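Local coordinates for protein rhamnosidase B (PDB 2OKX) that probably hydrolyses terminal alpha-L-rhamnose residues from rhamnose-containing glycosides, as a family 78 glycoside hydrolase, at residues A123-G135 and A167-I179. Sequence-based numbering, arbitrary orientation. Where two conformers were deposited one is given.
Sequences AATDAAWRTERLG and AFDDGGWAQARSI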
loop_
_atom_site.group_PDB
_atom_site.type_symbol
_atom_site.label_atom_id
_atom_site.label_comp_id
_atom_site.label_asym_id
_atom_site.label_seq_id
_atom_site.Cartn_x
_atom_site.Cartn_y
_atom_site.Cartn_z
ATOM N N ALA A 123 -31.378 7.806 17.126
ATOM C CA ALA A 123 -30.179 8.112 17.890
ATOM C C ALA A 123 -29.276 9.000 17.052
ATOM O O ALA A 123 -29.324 8.966 15.821
ATOM C CB ALA A 123 -29.455 6.831 18.264
ATOM N N ALA A 124 -28.456 9.801 17.724
ATOM C CA ALA A 124 -27.547 10.705 17.034
ATOM C C ALA A 124 -26.432 11.148 17.968
ATOM O O ALA A 124 -26.658 11.397 19.152
ATOM C CB ALA A 124 -28.313 11.922 16.514
ATOM N N THR A 125 -25.222 11.240 17.428
ATOM C CA THR A 125 -24.069 11.650 18.212
ATOM C C THR A 125 -24.197 13.105 18.664
ATOM O O THR A 125 -24.545 13.984 17.874
ATOM C CB THR A 125 -22.768 11.494 17.399
ATOM O OG1 THR A 125 -22.918 12.147 16.134
ATOM C CG2 THR A 125 -22.451 10.024 17.171
ATOM N N ASP A 126 -23.919 13.340 19.943
ATOM C CA ASP A 126 -23.976 14.674 20.523
ATOM C C ASP A 126 -23.387 14.648 21.927
ATOM O O ASP A 126 -22.916 13.607 22.386
ATOM C CB ASP A 126 -25.421 15.197 20.553
ATOM C CG ASP A 126 -26.334 14.368 21.437
ATOM O OD1 ASP A 126 -27.564 14.559 21.346
ATOM O OD2 ASP A 126 -25.835 13.537 22.224
ATOM N N ALA A 127 -23.418 15.792 22.601
ATOM C CA ALA A 127 -22.866 15.925 23.948
ATOM C C ALA A 127 -23.377 14.895 24.956
ATOM O O ALA A 127 -22.773 14.714 26.015
ATOM C CB ALA A 127 -23.127 17.337 24.470
ATOM N N ALA A 128 -24.479 14.224 24.631
ATOM C CA ALA A 128 -25.049 13.221 25.524
ATOM C C ALA A 128 -24.230 11.933 25.527
ATOM O O ALA A 128 -24.289 11.152 26.478
ATOM C CB ALA A 128 -26.487 12.924 25.127
ATOM N N TRP A 129 -23.468 11.714 24.459
ATOM C CA TRP A 129 -22.635 10.521 24.350
ATOM C C TRP A 129 -21.456 10.586 25.311
ATOM O O TRP A 129 -21.046 11.666 25.737
ATOM C CB TRP A 129 -22.121 10.366 22.917
ATOM C CG TRP A 129 -23.151 9.865 21.952
ATOM C CD1 TRP A 129 -24.424 10.331 21.794
ATOM C CD2 TRP A 129 -22.982 8.821 20.986
ATOM N NE1 TRP A 129 -25.061 9.642 20.788
ATOM C CE2 TRP A 129 -24.199 8.709 20.275
ATOM C CE3 TRP A 129 -21.922 7.968 20.650
ATOM C CZ2 TRP A 129 -24.383 7.777 19.244
ATOM C CZ3 TRP A 129 -22.105 7.042 19.626
ATOM C CH2 TRP A 129 -23.328 6.956 18.937
ATOM N N ARG A 130 -20.917 9.419 25.646
ATOM C CA ARG A 130 -19.780 9.306 26.554
ATOM C C ARG A 130 -18.531 8.991 25.737
ATOM O O ARG A 130 -18.622 8.383 24.666
ATOM C CB ARG A 130 -20.016 8.172 27.548
ATOM C CG ARG A 130 -21.317 8.269 28.325
ATOM C CD ARG A 130 -21.169 9.150 29.546
ATOM N NE ARG A 130 -22.327 9.035 30.427
ATOM C CZ ARG A 130 -22.347 9.453 31.689
ATOM N NH1 ARG A 130 -21.269 10.014 32.220
ATOM N NH2 ARG A 130 -23.441 9.301 32.422
ATOM N N THR A 131 -17.369 9.390 26.247
ATOM C CA THR A 131 -16.114 9.138 25.551
ATOM C C THR A 131 -14.906 9.101 26.481
ATOM O O THR A 131 -14.848 9.820 27.481
ATOM C CB THR A 131 -15.855 10.199 24.461
ATOM O OG1 THR A 131 -14.625 9.902 23.787
ATOM C CG2 THR A 131 -15.764 11.590 25.075
ATOM N N GLU A 132 -13.949 8.246 26.135
ATOM C CA GLU A 132 -12.704 8.074 26.882
ATOM C C GLU A 132 -11.694 7.439 25.930
ATOM O O GLU A 132 -12.079 6.720 25.006
ATOM C CB GLU A 132 -12.899 7.135 28.082
ATOM C CG GLU A 132 -13.731 7.692 29.233
ATOM C CD GLU A 132 -13.045 8.828 29.978
ATOM O OE1 GLU A 132 -11.892 8.640 30.422
ATOM O OE2 GLU A 132 -13.666 9.905 30.127
ATOM N N ARG A 133 -10.409 7.704 26.139
ATOM C CA ARG A 133 -9.396 7.106 25.282
ATOM C C ARG A 133 -9.400 5.610 25.540
ATOM O O ARG A 133 -9.756 5.167 26.635
ATOM C CB ARG A 133 -8.006 7.661 25.600
ATOM C CG ARG A 133 -7.708 9.021 25.005
ATOM C CD ARG A 133 -6.210 9.265 25.014
ATOM N NE ARG A 133 -5.506 8.212 24.284
ATOM C CZ ARG A 133 -4.187 8.056 24.278
ATOM N NH1 ARG A 133 -3.414 8.885 24.966
ATOM N NH2 ARG A 133 -3.643 7.065 23.590
ATOM N N LEU A 134 -9.009 4.830 24.536
ATOM C CA LEU A 134 -8.938 3.386 24.706
ATOM C C LEU A 134 -7.843 3.130 25.731
ATOM O O LEU A 134 -6.688 3.506 25.524
ATOM C CB LEU A 134 -8.574 2.704 23.387
ATOM C CG LEU A 134 -8.431 1.180 23.439
ATOM C CD1 LEU A 134 -9.790 0.547 23.701
ATOM C CD2 LEU A 134 -7.862 0.676 22.116
ATOM N N GLY A 135 -8.209 2.495 26.840
ATOM C CA GLY A 135 -7.240 2.217 27.882
ATOM C C GLY A 135 -6.059 1.370 27.445
ATOM O O GLY A 135 -6.227 0.359 26.762
ATOM N N ALA A 167 -24.129 -3.775 28.612
ATOM C CA ALA A 167 -24.167 -3.724 30.070
ATOM C C ALA A 167 -22.968 -3.028 30.712
ATOM O O ALA A 167 -22.873 -2.952 31.938
ATOM C CB ALA A 167 -24.300 -5.135 30.625
ATOM N N PHE A 168 -22.051 -2.524 29.894
ATOM C CA PHE A 168 -20.874 -1.851 30.428
ATOM C C PHE A 168 -21.255 -0.573 31.169
ATOM O O PHE A 168 -22.107 0.189 30.718
ATOM C CB PHE A 168 -19.887 -1.523 29.304
ATOM C CG PHE A 168 -18.624 -0.861 29.781
ATOM C CD1 PHE A 168 -18.473 0.520 29.704
ATOM C CD2 PHE A 168 -17.597 -1.617 30.334
ATOM C CE1 PHE A 168 -17.314 1.139 30.172
ATOM C CE2 PHE A 168 -16.434 -1.008 30.807
ATOM C CZ PHE A 168 -16.294 0.374 30.725
ATOM N N ASP A 169 -20.620 -0.349 32.312
ATOM C CA ASP A 169 -20.889 0.839 33.113
ATOM C C ASP A 169 -19.931 1.976 32.761
ATOM O O ASP A 169 -18.767 1.969 33.157
ATOM C CB ASP A 169 -20.786 0.498 34.603
ATOM C CG ASP A 169 -20.771 1.732 35.484
ATOM O OD1 ASP A 169 -21.506 2.695 35.180
ATOM O OD2 ASP A 169 -20.027 1.732 36.489
ATOM N N ASP A 170 -20.434 2.951 32.013
ATOM C CA ASP A 170 -19.631 4.092 31.596
ATOM C C ASP A 170 -20.008 5.345 32.380
ATOM O O ASP A 170 -19.790 6.465 31.919
ATOM C CB ASP A 170 -19.824 4.346 30.099
ATOM C CG ASP A 170 -21.264 4.666 29.743
ATOM O OD1 ASP A 170 -22.121 4.661 30.653
ATOM O OD2 ASP A 170 -21.541 4.919 28.552
ATOM N N GLY A 171 -20.572 5.148 33.568
ATOM C CA GLY A 171 -20.971 6.273 34.392
ATOM C C GLY A 171 -19.836 7.237 34.685
ATOM O O GLY A 171 -20.057 8.443 34.803
ATOM N N GLY A 172 -18.620 6.708 34.797
ATOM C CA GLY A 172 -17.470 7.546 35.086
ATOM C C GLY A 172 -16.818 8.167 33.862
ATOM O O GLY A 172 -15.797 8.845 33.974
ATOM N N TRP A 173 -17.407 7.939 32.693
ATOM C CA TRP A 173 -16.871 8.481 31.450
ATOM C C TRP A 173 -17.289 9.924 31.237
ATOM O O TRP A 173 -18.419 10.305 31.542
ATOM C CB TRP A 173 -17.353 7.649 30.260
ATOM C CG TRP A 173 -16.632 6.348 30.084
ATOM C CD1 TRP A 173 -16.056 5.583 31.059
ATOM C CD2 TRP A 173 -16.449 5.637 28.855
ATOM N NE1 TRP A 173 -15.525 4.439 30.511
ATOM C CE2 TRP A 173 -15.753 4.447 29.160
ATOM C CE3 TRP A 173 -16.807 5.893 27.523
ATOM C CZ2 TRP A 173 -15.406 3.510 28.179
ATOM C CZ3 TRP A 173 -16.462 4.958 26.548
ATOM C CH2 TRP A 173 -15.768 3.782 26.885
ATOM N N ALA A 174 -16.373 10.721 30.700
ATOM C CA ALA A 174 -16.649 12.121 30.424
ATOM C C ALA A 174 -17.657 12.201 29.285
ATOM O O ALA A 174 -17.835 11.238 28.534
ATOM C CB ALA A 174 -15.363 12.839 30.035
ATOM N N GLN A 175 -18.321 13.345 29.166
ATOM C CA GLN A 175 -19.293 13.551 28.105
ATOM C C GLN A 175 -18.531 13.994 26.865
ATOM O O GLN A 175 -17.482 14.629 26.973
ATOM C CB GLN A 175 -20.298 14.636 28.497
ATOM C CG GLN A 175 -21.133 14.308 29.723
ATOM C CD GLN A 175 -21.936 13.037 29.553
ATOM O OE1 GLN A 175 -22.670 12.881 28.578
ATOM N NE2 GLN A 175 -21.805 12.121 30.505
ATOM N N ALA A 176 -19.051 13.653 25.692
ATOM C CA ALA A 176 -18.404 14.033 24.444
ATOM C C ALA A 176 -18.629 15.518 24.188
ATOM O O ALA A 176 -19.592 16.097 24.682
ATOM C CB ALA A 176 -18.966 13.210 23.290
ATOM N N ARG A 177 -17.737 16.127 23.414
ATOM C CA ARG A 177 -17.838 17.545 23.094
ATOM C C ARG A 177 -18.263 17.712 21.640
ATOM O O ARG A 177 -17.642 17.152 20.740
ATOM C CB ARG A 177 -16.486 18.229 23.311
ATOM C CG ARG A 177 -15.834 17.907 24.648
ATOM C CD ARG A 177 -14.466 18.572 24.781
ATOM N NE ARG A 177 -13.796 18.199 26.027
ATOM C CZ ARG A 177 -12.632 18.697 26.434
ATOM N NH1 ARG A 177 -12.101 18.294 27.582
ATOM N NH2 ARG A 177 -11.997 19.601 25.699
ATOM N N SER A 178 -19.324 18.478 21.410
ATOM C CA SER A 178 -19.801 18.708 20.053
ATOM C C SER A 178 -18.842 19.626 19.306
ATOM O O SER A 178 -18.332 20.591 19.869
ATOM C CB SER A 178 -21.195 19.338 20.078
ATOM O OG SER A 178 -21.632 19.644 18.766
ATOM N N ILE A 179 -18.597 19.315 18.036
ATOM C CA ILE A 179 -17.704 20.111 17.204
ATOM C C ILE A 179 -18.528 20.965 16.254
ATOM O O ILE A 179 -18.099 22.039 15.838
ATOM C CB ILE A 179 -16.764 19.209 16.370
ATOM C CG1 ILE A 179 -15.879 18.380 17.302
ATOM C CG2 ILE A 179 -15.909 20.060 15.442
ATOM C CD1 ILE A 179 -14.967 17.406 16.571
#
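Trp129 O accepts a hydrogen bond from Ala176 N at 2.8 Å, and Gln175 CA also approaches this oxygen through a CA-H...O contact. A second backbone bond, from Thr131 N to Ala174 O at 3.0 Å, joins strand 130-133 to strand 174-181, its antiparallel neighbour in one sheet of the N-terminal domain, consistent with a beta-sandwich of the galactose-binding-like clan; Arg130 and Gln175 form a non-hydrogen-bonded pair between these bonds. Arg130 bends at chi2 (-85°), bringing NH1 to Trp173 O at 2.9 Å; the oxygen lies near the guanidinium plane, at its edge, while Asp170 O and Gly171 CA lie over one guanidinium face. Asp170 OD2 touches the aliphatic Arg130 CG, but its salt bridge is with Arg27 on strand 22-31, the other neighbour of 130-133. Glu132 serves two roles: its CG sits over the Trp173 five-membered ring, 3.4 Å from the centroid and 17° off the normal, a CH-pi contact, with Asp170 CB over the opposite face. A bend at chi2 then turns the carboxylate back, so that OE2 accepts from Ala174 N on its anti side at 2.9 Å, with a nearly straight N-H...O angle of 171°.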